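Local coordinates for protein BT_4661 (Bacteroides thetaiotaomicron, PDB 4AK2) that probably binds heparin and heparan sulphate at the cell surface, this chain being the ligand-binding domain of a SusE-like protein from a gut bacterium's heparin utilisation locus, at residues V123-P129 with S142-G148; A246-T252 with R268-I274. All coordinates share one frame; numbering follows the deposited sequence. Where two conformers were deposited one is given.

Interaction 1: residues V123-P129 with S142-G148; sequences VQLEYTP and SIAPSLG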
ATOM      1  N   VAL A 123      -1.304 -20.919  -5.540  1.00 17.62           N
ATOM      2  CA  VAL A 123      -1.784 -19.546  -5.669  1.00 17.51           C
ATOM      3  C   VAL A 123      -0.591 -18.627  -5.850  1.00 17.42           C
ATOM      4  O   VAL A 123       0.424 -18.741  -5.174  1.00 17.93           O
ATOM      5  CB  VAL A 123      -2.607 -19.125  -4.426  1.00 17.01           C
ATOM      6  CG1 VAL A 123      -2.902 -17.619  -4.367  1.00 18.28           C
ATOM      7  CG2 VAL A 123      -3.870 -19.954  -4.343  1.00 19.40           C
ATOM      8  N   GLN A 124      -0.709 -17.726  -6.816  1.00 18.08           N
ATOM      9  CA  GLN A 124       0.292 -16.692  -7.017  1.00 16.61           C
ATOM     10  C   GLN A 124      -0.499 -15.378  -7.081  1.00 16.19           C
ATOM     11  O   GLN A 124      -0.892 -14.897  -8.148  1.00 18.15           O
ATOM     12  CB  GLN A 124       1.059 -16.952  -8.307  1.00 19.66           C
ATOM     13  CG  GLN A 124       2.230 -16.006  -8.517  1.00 19.06           C
ATOM     14  CD  GLN A 124       3.007 -16.347  -9.758  1.00 26.11           C
ATOM     15  OE1 GLN A 124       3.273 -17.519 -10.050  1.00 26.60           O
ATOM     16  NE2 GLN A 124       3.372 -15.318 -10.515  1.00 35.11           N
ATOM     17  N   LEU A 125      -0.794 -14.800  -5.915  1.00 16.69           N
ATOM     18  CA  LEU A 125      -1.770 -13.698  -5.886  1.00 15.01           C
ATOM     19  C   LEU A 125      -1.083 -12.359  -6.141  1.00 14.17           C
ATOM     20  O   LEU A 125      -0.268 -11.918  -5.336  1.00 16.24           O
ATOM     21  CB  LEU A 125      -2.479 -13.676  -4.521  1.00 15.99           C
ATOM     22  CG  LEU A 125      -3.565 -12.589  -4.344  1.00 15.05           C
ATOM     23  CD1 LEU A 125      -4.742 -12.835  -5.315  1.00 16.15           C
ATOM     24  CD2 LEU A 125      -4.078 -12.644  -2.921  1.00 17.27           C
ATOM     25  N   GLU A 126      -1.430 -11.716  -7.265  1.00 14.39           N
ATOM     26  CA  GLU A 126      -0.761 -10.499  -7.665  1.00 13.46           C
ATOM     27  C   GLU A 126      -1.766  -9.436  -8.110  1.00 12.54           C
ATOM     28  O   GLU A 126      -2.528  -9.629  -9.078  1.00 15.06           O
ATOM     29  CB  GLU A 126       0.231 -10.759  -8.827  1.00 16.22           C
ATOM     30  CG  GLU A 126       1.365 -11.668  -8.380  1.00 17.33           C
ATOM     31  CD  GLU A 126       2.487 -11.776  -9.387  1.00 20.72           C
ATOM     32  OE1 GLU A 126       2.304 -11.311 -10.538  1.00 30.79           O
ATOM     33  OE2 GLU A 126       3.544 -12.345  -9.058  1.00 18.41           O
ATOM     34  N   TYR A 127      -1.765  -8.294  -7.444  1.00 12.51           N
ATOM     35  CA  TYR A 127      -2.501  -7.125  -7.897  1.00 11.52           C
ATOM     36  C   TYR A 127      -1.503  -6.275  -8.700  1.00 12.65           C
ATOM     37  O   TYR A 127      -0.398  -5.986  -8.209  1.00 12.73           O
ATOM     38  CB  TYR A 127      -2.961  -6.301  -6.685  1.00 12.67           C
ATOM     39  CG  TYR A 127      -4.091  -6.939  -5.891  1.00 11.29           C
ATOM     40  CD1 TYR A 127      -3.848  -7.886  -4.903  1.00 12.78           C
ATOM     41  CD2 TYR A 127      -5.412  -6.613  -6.156  1.00 12.14           C
ATOM     42  CE1 TYR A 127      -4.868  -8.464  -4.185  1.00 12.28           C
ATOM     43  CE2 TYR A 127      -6.461  -7.180  -5.456  1.00 12.34           C
ATOM     44  CZ  TYR A 127      -6.181  -8.132  -4.467  1.00 11.69           C
ATOM     45  OH  TYR A 127      -7.227  -8.736  -3.768  1.00 13.51           O
ATOM     46  N   THR A 128      -1.901  -5.877  -9.889  1.00 13.41           N
ATOM     47  CA  THR A 128      -1.033  -5.034 -10.734  1.00 12.73           C
ATOM     48  C   THR A 128      -1.886  -3.870 -11.202  1.00 11.72           C
ATOM     49  O   THR A 128      -2.669  -4.042 -12.158  1.00 13.70           O
ATOM     50  CB  THR A 128      -0.495  -5.843 -11.931  1.00 14.28           C
ATOM     51  OG1 THR A 128       0.265  -6.951 -11.450  1.00 17.28           O
ATOM     52  CG2 THR A 128       0.372  -4.968 -12.853  1.00 16.05           C
ATOM     53  N   PRO A 129      -1.754  -2.679 -10.620  1.00 11.92           N
ATOM     54  CA  PRO A 129      -0.820  -2.275  -9.568  1.00 12.23           C
ATOM     55  C   PRO A 129      -1.208  -2.845  -8.220  1.00 12.05           C
ATOM     56  O   PRO A 129      -2.362  -3.093  -7.921  1.00 11.70           O
ATOM     57  CB  PRO A 129      -0.990  -0.734  -9.549  1.00 11.83           C
ATOM     58  CG  PRO A 129      -2.436  -0.530  -9.940  1.00 11.76           C
ATOM     59  CD  PRO A 129      -2.670  -1.568 -10.996  1.00 12.40           C
ATOM     60  N   SER A 142     -10.072  -1.513  -6.221  1.00 11.66           N
ATOM     61  CA  SER A 142      -8.762  -1.801  -6.779  1.00 11.38           C
ATOM     62  C   SER A 142      -8.864  -2.543  -8.099  1.00 11.09           C
ATOM     63  O   SER A 142      -9.974  -2.871  -8.552  1.00 12.79           O
ATOM     64  CB  SER A 142      -7.980  -2.690  -5.772  1.00 11.44           C
ATOM     65  OG  SER A 142      -8.459  -4.048  -5.833  1.00 11.86           O
ATOM     66  N   ILE A 143      -7.719  -2.771  -8.735  1.00 10.90           N
ATOM     67  CA  ILE A 143      -7.617  -3.718  -9.854  1.00 11.88           C
ATOM     68  C   ILE A 143      -8.059  -5.111  -9.402  1.00 12.47           C
ATOM     69  O   ILE A 143      -7.905  -5.460  -8.197  1.00 12.75           O
ATOM     70  CB  ILE A 143      -6.154  -3.729 -10.394  1.00 12.96           C
ATOM     71  CG1 ILE A 143      -6.092  -4.213 -11.851  1.00 15.43           C
ATOM     72  CG2 ILE A 143      -5.224  -4.551  -9.515  1.00 14.63           C
ATOM     73  CD1 ILE A 143      -6.645  -3.196 -12.877  1.00 17.58           C
ATOM     74  N   ALA A 144      -8.522  -5.962 -10.299  1.00 12.21           N
ATOM     75  CA  ALA A 144      -8.752  -7.356  -9.994  1.00 13.43           C
ATOM     76  C   ALA A 144      -7.404  -8.072 -10.067  1.00 13.50           C
ATOM     77  O   ALA A 144      -6.644  -7.874 -11.003  1.00 14.07           O
ATOM     78  CB  ALA A 144      -9.729  -7.956 -11.023  1.00 14.10           C
ATOM     79  N   PRO A 145      -7.075  -8.919  -9.069  1.00 12.67           N
ATOM     80  CA  PRO A 145      -5.783  -9.560  -9.072  1.00 12.65           C
ATOM     81  C   PRO A 145      -5.735 -10.762 -10.016  1.00 13.60           C
ATOM     82  O   PRO A 145      -6.787 -11.344 -10.341  1.00 16.80           O
ATOM     83  CB  PRO A 145      -5.646 -10.063  -7.625  1.00 13.96           C
ATOM     84  CG  PRO A 145      -7.071 -10.308  -7.166  1.00 14.31           C
ATOM     85  CD  PRO A 145      -7.875  -9.230  -7.882  1.00 13.71           C
ATOM     86  N   SER A 146      -4.539 -11.156 -10.424  1.00 14.49           N
ATOM     87  CA  SER A 146      -4.380 -12.484 -11.003  0.50 14.74           C
ATOM     88  C   SER A 146      -4.154 -13.464  -9.845  1.00 15.85           C
ATOM     89  O   SER A 146      -3.551 -13.124  -8.806  1.00 16.15           O
ATOM     90  CB  SER A 146      -3.225 -12.530 -11.998  0.50 14.24           C
ATOM     91  OG  SER A 146      -2.057 -11.998 -11.407  0.50 14.73           O
ATOM     92  N   LEU A 147      -4.669 -14.675 -10.011  1.00 17.79           N
ATOM     93  CA  LEU A 147      -4.667 -15.666  -8.930  1.00 17.06           C
ATOM     94  C   LEU A 147      -3.600 -16.727  -9.079  1.00 17.80           C
ATOM     95  O   LEU A 147      -3.249 -17.369  -8.089  1.00 20.96           O
ATOM     96  CB  LEU A 147      -6.033 -16.363  -8.834  1.00 18.70           C
ATOM     97  CG  LEU A 147      -7.273 -15.463  -8.730  1.00 19.34           C
ATOM     98  CD1 LEU A 147      -8.520 -16.304  -8.517  1.00 20.46           C
ATOM     99  CD2 LEU A 147      -7.131 -14.417  -7.622  1.00 19.21           C
ATOM    100  N   GLY A 148      -3.142 -16.963 -10.308  1.00 19.98           N
ATOM    101  CA  GLY A 148      -2.176 -18.008 -10.606  1.00 22.72           C
ATOM    102  C   GLY A 148      -2.750 -19.017 -11.586  1.00 22.94           C
ATOM    103  O   GLY A 148      -3.962 -19.262 -11.612  1.00 21.54           O
TER
HETATM  104  O   HOH W   1      -0.362 -14.043 -10.760  1.00 23.01           O
HETATM  105  O   HOH W   2      -1.705  -9.174 -11.934  1.00 23.54           O
HETATM  106  O   HOH W   3      -3.926  -7.328 -11.387  1.00 15.76           O
HETATM  107  O   HOH W   4      -5.072  -1.880  -7.465  1.00 13.46           O
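Tyr127 lays one ring face against Pro145, whose CB stands 3.5 Å from the centroid of the Tyr127 ring and only 5° off the ring normal, the geometry of a CH-pi contact. With CG anti to the carbonyl carbon (chi1 -72°), the tyrosine runs alongside the proline, and Pro145 CG and CD reach on toward CZ and CE2. The carbonyl O of Ile143 meets the ring at its edge, 3.4 Å from Tyr127 CD2 and near the ring plane. Next along, Leu125 CD1 touches Pro145 CB and, at 3.7 Å, Leu147 CD2.

The backbones pair as a single antiparallel bridge. Glu126 N donates to Ser146 O at 3.0 Å, nearly straight at 170°, while the return bond from Ser146 N to Glu126 O is more bent. Gln124 N adds a bond to Leu147 O. In one of its two conformers Ser146 OG shares one water with Gln124 O and another with Glu126 O; further waters join Thr128 N to Ala144 O and Pro129 O to Ile143 N. A side chain at Gly148 would run into Gln124 N and the carbonyl O of Leu147. Because Phe227 O takes the phenol OH in a hydrogen bond, the tyrosine can probably give its ring face to proline C-H groups at little polar cost.

Interaction 2: residues A246-T252 with R268-I274; sequences AMIGQIT and RVSPIFI. With NA (sodium ion), chain C; IDS (2-O-sulfo-alpha-L-idopyranuronic acid), chain B; SGN (2-deoxy-6-O-sulfo-2-(sulfoamino)-alpha-D-glucopyranose), chain D.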
ATOM      1  N   ALA A 246      -1.211   5.369   4.020  1.00 10.57           N
ATOM      2  CA  ALA A 246      -1.213   4.060   3.388  1.00 10.45           C
ATOM      3  C   ALA A 246      -1.511   2.957   4.392  1.00 10.18           C
ATOM      4  O   ALA A 246      -0.902   2.930   5.485  1.00 12.25           O
ATOM      5  CB  ALA A 246       0.117   3.789   2.702  1.00 12.44           C
ATOM      6  N   MET A 247      -2.382   2.026   4.056  1.00 10.52           N
ATOM      7  CA  MET A 247      -2.782   0.887   4.901  1.00  9.98           C
ATOM      8  C   MET A 247      -2.430  -0.419   4.269  1.00 11.33           C
ATOM      9  O   MET A 247      -2.700  -0.661   3.055  1.00 11.19           O
ATOM     10  CB  MET A 247      -4.278   0.971   5.233  1.00 11.58           C
ATOM     11  CG  MET A 247      -4.782  -0.120   6.208  1.00 11.89           C
ATOM     12  SD  MET A 247      -5.125  -1.739   5.476  1.00 13.82           S
ATOM     13  CE  MET A 247      -6.684  -1.398   4.669  1.00 17.52           C
ATOM     14  N   ILE A 248      -1.824  -1.298   5.075  1.00 11.20           N
ATOM     15  CA  ILE A 248      -1.586  -2.679   4.679  1.00 10.96           C
ATOM     16  C   ILE A 248      -2.212  -3.628   5.698  1.00 10.25           C
ATOM     17  O   ILE A 248      -2.166  -3.303   6.915  1.00 12.96           O
ATOM     18  CB  ILE A 248      -0.103  -2.947   4.407  1.00 11.40           C
ATOM     19  CG1 ILE A 248       0.122  -4.378   3.925  1.00 14.14           C
ATOM     20  CG2 ILE A 248       0.754  -2.673   5.672  1.00 13.20           C
ATOM     21  CD1 ILE A 248       1.537  -4.633   3.412  1.00 17.47           C
ATOM     22  N   GLY A 249      -2.787  -4.732   5.258  1.00 10.95           N
ATOM     23  CA  GLY A 249      -3.303  -5.799   6.169  1.00 12.17           C
ATOM     24  C   GLY A 249      -3.033  -7.129   5.577  1.00 11.82           C
ATOM     25  O   GLY A 249      -2.915  -7.287   4.365  1.00 12.77           O
ATOM     26  N   GLN A 250      -2.913  -8.174   6.409  1.00 11.93           N
ATOM     27  CA  GLN A 250      -2.828  -9.528   5.928  1.00 12.05           C
ATOM     28  C   GLN A 250      -4.172  -9.993   5.427  1.00 11.32           C
ATOM     29  O   GLN A 250      -5.217  -9.755   6.067  1.00 12.24           O
ATOM     30  CB  GLN A 250      -2.324 -10.475   7.055  1.00 13.84           C
ATOM     31  CG  GLN A 250      -2.012 -11.835   6.479  1.00 14.50           C
ATOM     32  CD  GLN A 250      -1.784 -12.860   7.583  1.00 14.53           C
ATOM     33  OE1 GLN A 250      -2.748 -13.483   8.028  1.00 15.12           O
ATOM     34  NE2 GLN A 250      -0.524 -12.979   8.070  1.00 16.60           N
ATOM     35  N   ILE A 251      -4.104 -10.698   4.293  1.00 12.10           N
ATOM     36  CA  ILE A 251      -5.285 -11.258   3.621  1.00 12.86           C
ATOM     37  C   ILE A 251      -5.112 -12.791   3.562  1.00 12.61           C
ATOM     38  O   ILE A 251      -3.995 -13.286   3.348  1.00 13.39           O
ATOM     39  CB  ILE A 251      -5.441 -10.652   2.195  1.00 12.98           C
ATOM     40  CG1 ILE A 251      -5.696  -9.151   2.296  1.00 12.69           C
ATOM     41  CG2 ILE A 251      -6.572 -11.320   1.425  1.00 17.06           C
ATOM     42  CD1 ILE A 251      -5.535  -8.414   0.949  1.00 14.68           C
ATOM     43  N   THR A 252      -6.181 -13.523   3.857  1.00 13.05           N
ATOM     44  CA  THR A 252      -6.130 -14.976   3.803  1.00 13.09           C
ATOM     45  C   THR A 252      -7.010 -15.486   2.680  1.00 12.82           C
ATOM     46  O   THR A 252      -7.958 -14.793   2.244  1.00 13.94           O
ATOM     47  CB  THR A 252      -6.529 -15.625   5.140  1.00 14.86           C
ATOM     48  OG1 THR A 252      -7.859 -15.248   5.490  1.00 15.01           O
ATOM     49  CG2 THR A 252      -5.559 -15.160   6.234  1.00 16.10           C
ATOM     50  N   ARG A 268      -1.586 -17.162   3.611  1.00 15.07           N
ATOM     51  CA  ARG A 268      -1.649 -15.817   4.158  1.00 14.93           C
ATOM     52  C   ARG A 268      -0.634 -14.960   3.466  1.00 14.72           C
ATOM     53  O   ARG A 268       0.553 -15.313   3.395  1.00 17.93           O
ATOM     54  CB  ARG A 268      -1.310 -15.845   5.637  1.00 15.38           C
ATOM     55  CG  ARG A 268      -2.126 -16.844   6.459  1.00 15.84           C
ATOM     56  CD  ARG A 268      -1.804 -16.732   7.936  1.00 16.98           C
ATOM     57  NE  ARG A 268      -2.435 -17.822   8.674  1.00 17.62           N
ATOM     58  CZ  ARG A 268      -2.075 -18.186   9.900  1.00 17.57           C
ATOM     59  NH1 ARG A 268      -1.058 -17.552  10.485  1.00 19.27           N
ATOM     60  NH2 ARG A 268      -2.689 -19.207  10.494  1.00 18.82           N
ATOM     61  N   VAL A 269      -1.085 -13.796   3.016  1.00 13.74           N
ATOM     62  CA  VAL A 269      -0.227 -12.867   2.241  1.00 14.01           C
ATOM     63  C   VAL A 269      -0.613 -11.440   2.550  1.00 12.67           C
ATOM     64  O   VAL A 269      -1.748 -11.188   3.016  1.00 13.42           O
ATOM     65  CB  VAL A 269      -0.328 -13.149   0.712  1.00 15.41           C
ATOM     66  CG1 VAL A 269       0.484 -14.382   0.315  1.00 18.15           C
ATOM     67  CG2 VAL A 269      -1.797 -13.233   0.255  1.00 16.36           C
ATOM     68  N   SER A 270       0.266 -10.490   2.230  1.00 12.91           N
ATOM     69  CA  SER A 270      -0.105  -9.080   2.287  0.50 13.07           C
ATOM     70  C   SER A 270       0.257  -8.453   0.947  1.00 12.47           C
ATOM     71  O   SER A 270       1.294  -7.809   0.773  1.00 13.63           O
ATOM     72  CB  SER A 270       0.566  -8.356   3.459  0.50 12.53           C
ATOM     73  OG  SER A 270       0.225  -8.970   4.721  0.50 10.93           O
ATOM     74  N   PRO A 271      -0.636  -8.658  -0.045  1.00 11.94           N
ATOM     75  CA  PRO A 271      -0.302  -8.380  -1.454  1.00 12.74           C
ATOM     76  C   PRO A 271      -0.635  -6.968  -1.937  1.00 11.16           C
ATOM     77  O   PRO A 271      -0.354  -6.649  -3.114  1.00 13.29           O
ATOM     78  CB  PRO A 271      -1.191  -9.423  -2.171  1.00 14.28           C
ATOM     79  CG  PRO A 271      -2.465  -9.430  -1.338  1.00 14.43           C
ATOM     80  CD  PRO A 271      -1.906  -9.410   0.108  1.00 12.62           C
ATOM     81  N   ILE A 272      -1.264  -6.160  -1.105  1.00 11.26           N
ATOM     82  CA  ILE A 272      -1.773  -4.863  -1.601  1.00 10.75           C
ATOM     83  C   ILE A 272      -1.650  -3.774  -0.536  1.00 10.48           C
ATOM     84  O   ILE A 272      -1.982  -3.987   0.631  1.00 11.64           O
ATOM     85  CB  ILE A 272      -3.228  -5.005  -2.127  1.00 11.68           C
ATOM     86  CG1 ILE A 272      -3.717  -3.718  -2.832  1.00 12.38           C
ATOM     87  CG2 ILE A 272      -4.211  -5.388  -1.032  1.00 12.82           C
ATOM     88  CD1 ILE A 272      -5.040  -3.886  -3.586  1.00 12.89           C
ATOM     89  N   PHE A 273      -1.213  -2.612  -0.977  1.00 10.87           N
ATOM     90  CA  PHE A 273      -1.233  -1.420  -0.160  1.00 10.87           C
ATOM     91  C   PHE A 273      -2.339  -0.487  -0.606  1.00 10.79           C
ATOM     92  O   PHE A 273      -2.540  -0.340  -1.839  1.00 12.58           O
ATOM     93  CB  PHE A 273       0.114  -0.668  -0.256  1.00 12.04           C
ATOM     94  CG  PHE A 273       0.928  -0.653   1.012  1.00 11.82           C
ATOM     95  CD1 PHE A 273       0.541   0.148   2.083  1.00 11.72           C
ATOM     96  CD2 PHE A 273       2.105  -1.361   1.053  1.00 12.93           C
ATOM     97  CE1 PHE A 273       1.293   0.173   3.255  1.00 12.30           C
ATOM     98  CE2 PHE A 273       2.898  -1.334   2.206  1.00 14.49           C
ATOM     99  CZ  PHE A 273       2.487  -0.547   3.291  1.00 13.61           C
ATOM    100  N   ILE A 274      -3.104   0.089   0.294  1.00 10.96           N
ATOM    101  CA  ILE A 274      -4.118   1.070  -0.060  1.00  9.77           C
ATOM    102  C   ILE A 274      -3.573   2.457   0.296  1.00 10.19           C
ATOM    103  O   ILE A 274      -3.166   2.709   1.435  1.00 12.27           O
ATOM    104  CB  ILE A 274      -5.426   0.866   0.755  1.00 10.67           C
ATOM    105  CG1 ILE A 274      -5.923  -0.580   0.718  1.00 13.72           C
ATOM    106  CG2 ILE A 274      -6.485   1.879   0.302  1.00 11.52           C
ATOM    107  CD1 ILE A 274      -6.007  -1.227  -0.619  1.00 16.85           C
TER
HETATM  108 NA    NA C1715       0.204  -7.258   7.032  1.00 29.67          NA
HETATM  109  C1  IDS B   4       1.789 -14.824  13.783  1.00 17.87           C
HETATM  110  C2  IDS B   4       1.579 -14.284  12.392  1.00 18.09           C
HETATM  111  C3  IDS B   4       1.993 -12.801  12.205  1.00 17.47           C
HETATM  112  C4  IDS B   4       3.345 -12.512  12.843  1.00 19.79           C
HETATM  113  C5  IDS B   4       3.287 -13.012  14.292  1.00 19.18           C
HETATM  114  C6  IDS B   4       4.507 -12.631  15.071  1.00 20.61           C
HETATM  115  O2  IDS B   4       2.231 -15.174  11.475  1.00 19.29           O
HETATM  116  O3  IDS B   4       0.992 -11.969  12.810  1.00 20.23           O
HETATM  117  O4  IDS B   4       4.337 -13.209  12.080  1.00 20.99           O
HETATM  118  O5  IDS B   4       3.055 -14.425  14.288  1.00 18.57           O
HETATM  119  O6A IDS B   4       4.763 -11.409  15.154  1.00 24.10           O
HETATM  120  O6B IDS B   4       5.211 -13.513  15.594  1.00 21.45           O
HETATM  121  S   IDS B   4       1.827 -15.258   9.999  1.00 19.68           S
HETATM  122  O1S IDS B   4       2.261 -16.603   9.599  1.00 24.21           O
HETATM  123  O2S IDS B   4       0.374 -15.066   9.947  1.00 17.88           O
HETATM  124  O3S IDS B   4       2.564 -14.169   9.291  1.00 21.35           O
HETATM  125  C1  SGN D   3      -1.392 -15.558  17.892  1.00 16.44           C
HETATM  126  C2  SGN D   3      -0.043 -14.882  18.211  1.00 17.05           C
HETATM  127  C3  SGN D   3       0.530 -14.143  16.988  1.00 16.82           C
HETATM  128  C4  SGN D   3       0.558 -15.126  15.806  1.00 17.06           C
HETATM  129  C5  SGN D   3      -0.867 -15.694  15.550  1.00 17.86           C
HETATM  130  C6  SGN D   3      -1.006 -16.703  14.409  1.00 19.20           C
HETATM  131  N2  SGN D   3      -0.175 -14.033  19.393  1.00 16.68           N
HETATM  132  O3  SGN D   3       1.848 -13.650  17.255  1.00 17.40           O
HETATM  133  O4  SGN D   3       0.737 -14.334  14.611  1.00 17.50           O
HETATM  134  O5  SGN D   3      -1.256 -16.393  16.747  1.00 17.18           O
HETATM  135  O6  SGN D   3      -0.168 -17.804  14.737  1.00 19.31           O
HETATM  136  S1  SGN D   3       0.101 -14.648  20.852  1.00 17.52           S
HETATM  137  O1S SGN D   3      -0.672 -15.868  20.977  1.00 19.64           O
HETATM  138  O2S SGN D   3       1.519 -14.828  20.922  1.00 18.39           O
HETATM  139  O3S SGN D   3      -0.454 -13.535  21.847  1.00 19.99           O
HETATM  140  S2  SGN D   3       0.004 -18.928  13.693  1.00 22.76           S
HETATM  141  O4S SGN D   3       0.745 -18.304  12.591  1.00 24.82           O
HETATM  142  O5S SGN D   3      -1.470 -19.311  13.223  1.00 24.90           O
HETATM  143  O6S SGN D   3       0.759 -19.953  14.284  1.00 27.06           O
HETATM  144  O   HOH W   5      -4.036  -3.392   2.394  1.00 12.33           O
HETATM  145  O   HOH W   6      -2.144  -6.579   1.722  1.00 14.16           O
HETATM  146  O   HOH W   7       2.713  -6.824   6.699  1.00 34.40           O
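Gln250 and Arg268, on neighbouring antiparallel strands, converge on a single sulfate oxygen: Gln250 NE2 and Arg268 NH1 each donate to O2S of the sulfated iduronate at 2.9 Å. The two side chains cross, Gln250 OE1 lying 3.4 Å from Arg268 CD, with amide and guanidinium planes 32° apart. Arg268 is extended from CG to NE, which carries its guanidinium out to the 6-O-sulfate of the glucosamine; NH1 bonds O4S and NH2 bonds O5S at 3.0 Å. Both sulfur atoms lie at the guanidinium edge, in its plane. Arg268 NE is tied to the carbonyl of Ala263, and Gln250 OE1 to Arg162. With an alanine here in place of Arg268, the 6-O-sulfate is likely to lose both donors of this side chain, the iduronate sulfate to keep Gln250 NE2 but lose NH1, and the Ala263 carbonyl to lose its NE partner.

The strands pair at both ends, with reciprocal bonds between Met247 and Ile274 and between Ile251 and Val269, where Ile251 N to Val269 O measures 2.7 Å at 174°. Between these pairs the second strand is interrupted at Ser270-Ile272, and one water bridges Gly249 O to Ile272 N. Here Ser270 OG, in one of its two conformers, lies 2.9 Å from the sodium ion and shares it with the carbonyl of Asp163. Further along, Ile248 CB sits over one face of Phe273, 3.7 Å from its ring centroid. A positive guanidinium facing two sulfates, with a neutral amide sharing one, would favour a sulfated chain.

Both segments of interaction 1 precede those of interaction 2 in the chain, yet the two centres lie only 12 Å apart and the contacts touch directly. Tyr127 CE1 meets Pro271 CG at 3.8 Å and Tyr127 CD2 meets Ile272 CD1 at 3.8 Å, while Leu125 CD2 reaches Pro271 CG at 3.9 Å. From the other loop, Ser142 CB comes to 3.9 Å from Ile272 CD1. Both loops therefore pack against the interrupted part of strand 268-276, next to the sodium-binding Ser270. Only interaction 2 holds glycan-pocket residues; the Leu125 side chain remains about 12 Å from the sodium ion at Ser270 and about 13 Å from a bound sulfated glucosamine, so interaction 1 probably relates to the glycan only indirectly, through shared packing.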